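Local coordinates for glycosyl hydrolases family 2, sugar binding domain protein (Bacteroides uniformis str. 3978 T3 ii, PDB 6D1P) that probably hydrolyses O-glycosidic bonds as a gut bacterial beta-glucuronidase of glycosyl hydrolase family 2, at residues Asp476-Trp486 with Thr505-Asp516. Numbering follows the deposited sequence.
Sequences DVYSPTIWAGW and TTRFLHAEWGGD. With SCN (thiocyanate ion), chain I; GOL (glycerol), chain G.
With OG anti to the backbone N (chi1 177°), S479 turns its hydroxyl to the backbone of 505-516 and accepts the N-H of A511 (N to OG, 2.8 Å); H510, its CG likewise anti (chi1 -176°), swings its ring edge to I482. Strand 477-479 and the run leading into strand 510-511 are adjacent parallel staves of the TIM barrel, each continuing into a loop, joined by a beta-alpha-beta crossover through helix 494-503. A single parallel bridge joins Y478 and F508: Y478 N donates to R507 O, and Y478 O accepts L509 N at 3.1 Å. Beside it, P480 CD meets F508 CE2 at 3.5 Å. H510 NE2 makes weak bonds to both I482 O and E512 O, each 2.8 Å away, and E498 of the crossover helix holds ND1; together these should restrain the ring's rotation. One face of W483 lies against E512-W513, with a CH-pi contact from W513 CA. E512 OE2 forms a salt bridge with R362, and E512 OE1 lies 3.0 Å from O3 of a glycerol probably taken up from the crystallisation liquor. E428 and R391 also hold glycerol, consistent with a substrate pocket at the barrel's C-terminal end, where glycosidases of this fold have their active site. D516 OD2 forms a salt bridge with K597. At the far end G515 CA lies over W486, 3.7 Å from the five-membered ring's centroid, and D516 N is 3.2 Å from W486 CZ2.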
loop_
_atom_site.group_PDB
_atom_site.type_symbol
_atom_site.label_atom_id
_atom_site.label_comp_id
_atom_site.label_asym_id
_atom_site.label_seq_id
_atom_site.Cartn_x
_atom_site.Cartn_y
_atom_site.Cartn_z
ATOM N N ASP A 476 29.192 -15.291 28.205
ATOM C CA ASP A 476 29.736 -16.608 28.511
ATOM C C ASP A 476 30.177 -17.343 27.246
ATOM O O ASP A 476 31.286 -17.878 27.195
ATOM C CB ASP A 476 28.717 -17.416 29.297
ATOM C CG ASP A 476 28.307 -16.721 30.569
ATOM O OD1 ASP A 476 29.214 -16.402 31.377
ATOM O OD2 ASP A 476 27.093 -16.483 30.758
ATOM N N VAL A 477 29.342 -17.356 26.201
ATOM C CA VAL A 477 29.621 -18.122 24.993
ATOM C C VAL A 477 29.585 -17.202 23.776
ATOM O O VAL A 477 28.699 -16.352 23.644
ATOM C CB VAL A 477 28.630 -19.291 24.832
ATOM C CG1 VAL A 477 28.977 -20.091 23.601
ATOM C CG2 VAL A 477 28.652 -20.189 26.072
ATOM N N TYR A 478 30.540 -17.389 22.871
ATOM C CA TYR A 478 30.723 -16.470 21.763
ATOM C C TYR A 478 30.761 -17.213 20.437
ATOM O O TYR A 478 31.369 -18.286 20.332
ATOM C CB TYR A 478 32.010 -15.658 21.909
ATOM C CG TYR A 478 32.195 -14.715 20.759
ATOM C CD1 TYR A 478 31.428 -13.571 20.671
ATOM C CD2 TYR A 478 33.101 -14.983 19.744
ATOM C CE1 TYR A 478 31.562 -12.700 19.613
ATOM C CE2 TYR A 478 33.250 -14.112 18.676
ATOM C CZ TYR A 478 32.463 -12.967 18.621
ATOM O OH TYR A 478 32.566 -12.068 17.584
ATOM N N SER A 479 30.123 -16.621 19.424
ATOM C CA SER A 479 30.180 -17.096 18.050
ATOM C C SER A 479 30.775 -16.008 17.172
ATOM O O SER A 479 30.248 -14.883 17.154
ATOM C CB SER A 479 28.784 -17.466 17.534
ATOM O OG SER A 479 28.852 -17.861 16.177
ATOM N N PRO A 480 31.844 -16.264 16.433
ATOM C CA PRO A 480 32.259 -15.302 15.402
ATOM C C PRO A 480 31.496 -15.569 14.123
ATOM O O PRO A 480 30.537 -16.342 14.155
ATOM C CB PRO A 480 33.752 -15.575 15.243
ATOM C CG PRO A 480 33.852 -17.089 15.529
ATOM C CD PRO A 480 32.797 -17.382 16.577
ATOM N N THR A 481 31.893 -14.969 13.004
ATOM C CA THR A 481 31.261 -15.250 11.724
ATOM C C THR A 481 32.203 -16.145 10.934
ATOM O O THR A 481 33.354 -15.783 10.715
ATOM C CB THR A 481 30.911 -13.963 10.954
ATOM O OG1 THR A 481 30.396 -14.286 9.656
ATOM C CG2 THR A 481 32.110 -13.049 10.781
ATOM N N ILE A 482 31.722 -17.327 10.534
ATOM C CA ILE A 482 32.540 -18.308 9.820
ATOM C C ILE A 482 31.679 -19.027 8.787
ATOM O O ILE A 482 30.849 -19.875 9.139
ATOM C CB ILE A 482 33.208 -19.326 10.761
ATOM C CG1 ILE A 482 34.215 -18.642 11.684
ATOM C CG2 ILE A 482 33.898 -20.407 9.942
ATOM C CD1 ILE A 482 34.772 -19.570 12.777
ATOM N N TRP A 483 31.932 -18.750 7.512
ATOM C CA TRP A 483 31.140 -19.244 6.391
ATOM C C TRP A 483 32.073 -19.807 5.326
ATOM O O TRP A 483 32.070 -19.369 4.173
ATOM C CB TRP A 483 30.272 -18.141 5.773
ATOM C CG TRP A 483 29.150 -17.674 6.628
ATOM C CD1 TRP A 483 29.224 -16.821 7.694
ATOM C CD2 TRP A 483 27.767 -18.026 6.483
ATOM N NE1 TRP A 483 27.964 -16.626 8.226
ATOM C CE2 TRP A 483 27.056 -17.352 7.495
ATOM C CE3 TRP A 483 27.062 -18.857 5.595
ATOM C CZ2 TRP A 483 25.677 -17.491 7.653
ATOM C CZ3 TRP A 483 25.699 -18.994 5.757
ATOM C CH2 TRP A 483 25.018 -18.304 6.773
ATOM N N ALA A 484 32.881 -20.784 5.735
ATOM C CA ALA A 484 33.812 -21.452 4.838
ATOM C C ALA A 484 33.115 -21.863 3.560
ATOM O O ALA A 484 32.082 -22.528 3.595
ATOM C CB ALA A 484 34.400 -22.689 5.528
ATOM N N GLY A 485 33.683 -21.474 2.431
ATOM C CA GLY A 485 33.086 -21.805 1.158
ATOM C C GLY A 485 31.914 -20.939 0.740
ATOM O O GLY A 485 31.464 -21.053 -0.412
ATOM N N TRP A 486 31.394 -20.074 1.617
ATOM C CA TRP A 486 30.258 -19.235 1.253
ATOM C C TRP A 486 30.651 -17.764 1.209
ATOM O O TRP A 486 30.780 -17.205 0.125
ATOM C CB TRP A 486 29.045 -19.445 2.162
ATOM C CG TRP A 486 27.882 -18.786 1.491
ATOM C CD1 TRP A 486 27.239 -17.620 1.864
ATOM C CD2 TRP A 486 27.282 -19.197 0.258
ATOM N NE1 TRP A 486 26.241 -17.314 0.942
ATOM C CE2 TRP A 486 26.253 -18.265 -0.048
ATOM C CE3 TRP A 486 27.501 -20.272 -0.611
ATOM C CZ2 TRP A 486 25.448 -18.390 -1.178
ATOM C CZ3 TRP A 486 26.696 -20.389 -1.733
ATOM C CH2 TRP A 486 25.684 -19.447 -2.011
ATOM N N THR A 505 38.731 -17.640 21.745
ATOM C CA THR A 505 37.694 -17.185 22.661
ATOM C C THR A 505 37.533 -18.228 23.751
ATOM O O THR A 505 37.780 -19.413 23.529
ATOM C CB THR A 505 36.356 -16.938 21.928
ATOM O OG1 THR A 505 35.391 -16.366 22.829
ATOM C CG2 THR A 505 35.792 -18.241 21.359
ATOM N N THR A 506 37.109 -17.772 24.927
ATOM C CA THR A 506 37.030 -18.664 26.078
ATOM C C THR A 506 36.126 -19.855 25.787
ATOM O O THR A 506 36.540 -21.017 25.906
ATOM C CB THR A 506 36.520 -17.890 27.292
ATOM O OG1 THR A 506 37.185 -16.630 27.353
ATOM C CG2 THR A 506 36.783 -18.669 28.574
ATOM N N ARG A 507 34.878 -19.578 25.410
ATOM C CA ARG A 507 33.884 -20.609 25.131
ATOM C C ARG A 507 33.295 -20.328 23.763
ATOM O O ARG A 507 32.693 -19.264 23.549
ATOM C CB ARG A 507 32.792 -20.636 26.199
ATOM C CG ARG A 507 33.277 -21.157 27.512
ATOM C CD ARG A 507 32.268 -20.910 28.597
ATOM N NE ARG A 507 32.631 -21.624 29.820
ATOM C CZ ARG A 507 33.482 -21.165 30.740
ATOM N NH1 ARG A 507 34.074 -19.984 30.584
ATOM N NH2 ARG A 507 33.744 -21.896 31.823
ATOM N N PHE A 508 33.475 -21.275 22.844
ATOM C CA PHE A 508 33.197 -21.087 21.431
ATOM C C PHE A 508 31.973 -21.892 21.021
ATOM O O PHE A 508 31.766 -23.016 21.493
ATOM C CB PHE A 508 34.404 -21.504 20.597
ATOM C CG PHE A 508 34.163 -21.521 19.106
ATOM C CD1 PHE A 508 33.637 -22.642 18.485
ATOM C CD2 PHE A 508 34.520 -20.433 18.321
ATOM C CE1 PHE A 508 33.445 -22.675 17.115
ATOM C CE2 PHE A 508 34.339 -20.458 16.953
ATOM C CZ PHE A 508 33.793 -21.585 16.346
ATOM N N LEU A 509 31.182 -21.323 20.117
ATOM C CA LEU A 509 30.033 -22.008 19.552
ATOM C C LEU A 509 29.839 -21.443 18.161
ATOM O O LEU A 509 29.779 -20.219 18.007
ATOM C CB LEU A 509 28.798 -21.786 20.428
ATOM C CG LEU A 509 27.486 -22.453 20.028
ATOM C CD1 LEU A 509 27.698 -23.939 19.736
ATOM C CD2 LEU A 509 26.463 -22.259 21.140
ATOM N N HIS A 510 29.790 -22.298 17.146
ATOM C CA HIS A 510 29.714 -21.788 15.782
ATOM C C HIS A 510 28.246 -21.588 15.396
ATOM O O HIS A 510 27.553 -22.532 15.019
ATOM C CB HIS A 510 30.438 -22.699 14.804
ATOM C CG HIS A 510 30.457 -22.166 13.408
ATOM N ND1 HIS A 510 31.311 -22.642 12.438
ATOM C CD2 HIS A 510 29.714 -21.199 12.813
ATOM C CE1 HIS A 510 31.096 -21.993 11.307
ATOM N NE2 HIS A 510 30.127 -21.117 11.505
ATOM N N ALA A 511 27.776 -20.351 15.476
ATOM C CA ALA A 511 26.427 -19.995 15.040
ATOM C C ALA A 511 26.502 -19.407 13.638
ATOM O O ALA A 511 27.183 -18.394 13.427
ATOM C CB ALA A 511 25.775 -18.999 16.000
ATOM N N GLU A 512 25.829 -20.076 12.693
ATOM C CA GLU A 512 25.587 -19.679 11.306
ATOM C C GLU A 512 26.706 -20.169 10.401
ATOM O O GLU A 512 27.870 -19.814 10.596
ATOM C CB GLU A 512 25.397 -18.155 11.147
ATOM C CG GLU A 512 24.221 -17.600 11.922
ATOM C CD GLU A 512 23.826 -16.169 11.496
ATOM O OE1 GLU A 512 24.105 -15.779 10.340
ATOM O OE2 GLU A 512 23.260 -15.430 12.337
ATOM N N TRP A 513 26.340 -20.994 9.419
ATOM C CA TRP A 513 27.170 -21.431 8.305
ATOM C C TRP A 513 26.266 -22.168 7.334
ATOM O O TRP A 513 25.163 -22.589 7.689
ATOM C CB TRP A 513 28.316 -22.346 8.749
ATOM C CG TRP A 513 27.857 -23.609 9.392
ATOM C CD1 TRP A 513 27.549 -23.791 10.709
ATOM C CD2 TRP A 513 27.663 -24.877 8.755
ATOM N NE1 TRP A 513 27.167 -25.097 10.933
ATOM C CE2 TRP A 513 27.244 -25.785 9.750
ATOM C CE3 TRP A 513 27.817 -25.338 7.441
ATOM C CZ2 TRP A 513 26.983 -27.122 9.472
ATOM C CZ3 TRP A 513 27.547 -26.660 7.169
ATOM C CH2 TRP A 513 27.133 -27.538 8.174
ATOM N N GLY A 514 26.760 -22.350 6.117
ATOM C CA GLY A 514 26.001 -23.002 5.067
ATOM C C GLY A 514 26.061 -22.190 3.789
ATOM O O GLY A 514 27.149 -21.759 3.385
ATOM N N GLY A 515 24.910 -21.929 3.177
ATOM C CA GLY A 515 24.864 -21.117 1.978
ATOM C C GLY A 515 23.576 -21.328 1.212
ATOM O O GLY A 515 22.770 -22.211 1.524
ATOM N N ASP A 516 23.385 -20.476 0.199
ATOM C CA ASP A 516 22.151 -20.468 -0.572
ATOM C C ASP A 516 22.150 -21.578 -1.611
ATOM O O ASP A 516 23.183 -21.904 -2.210
ATOM C CB ASP A 516 21.949 -19.122 -1.291
ATOM C CG ASP A 516 21.708 -17.955 -0.324
ATOM O OD1 ASP A 516 20.534 -17.606 -0.078
ATOM O OD2 ASP A 516 22.694 -17.383 0.208
HETATM S S SCN I . 33.940 -16.565 6.166
HETATM C C SCN I . 33.313 -15.038 6.809
HETATM N N SCN I . 32.688 -14.112 7.203
HETATM C C1 GOL G . 24.210 -12.465 6.238
HETATM O O1 GOL G . 24.257 -11.131 5.694
HETATM C C2 GOL G . 25.563 -12.792 7.036
HETATM O O2 GOL G . 25.971 -11.789 7.920
HETATM C C3 GOL G . 25.350 -14.172 7.761
HETATM O O3 GOL G . 26.256 -14.229 8.857
HETATM O O HOH W 1 33.770 -17.131 24.886
HETATM O O HOH W 2 33.431 -17.470 29.087
HETATM O O HOH W 3 29.089 -17.403 11.587
HETATM O O HOH W 4 29.535 -21.691 5.045
HETATM O O HOH W 5 24.142 -14.917 0.097
#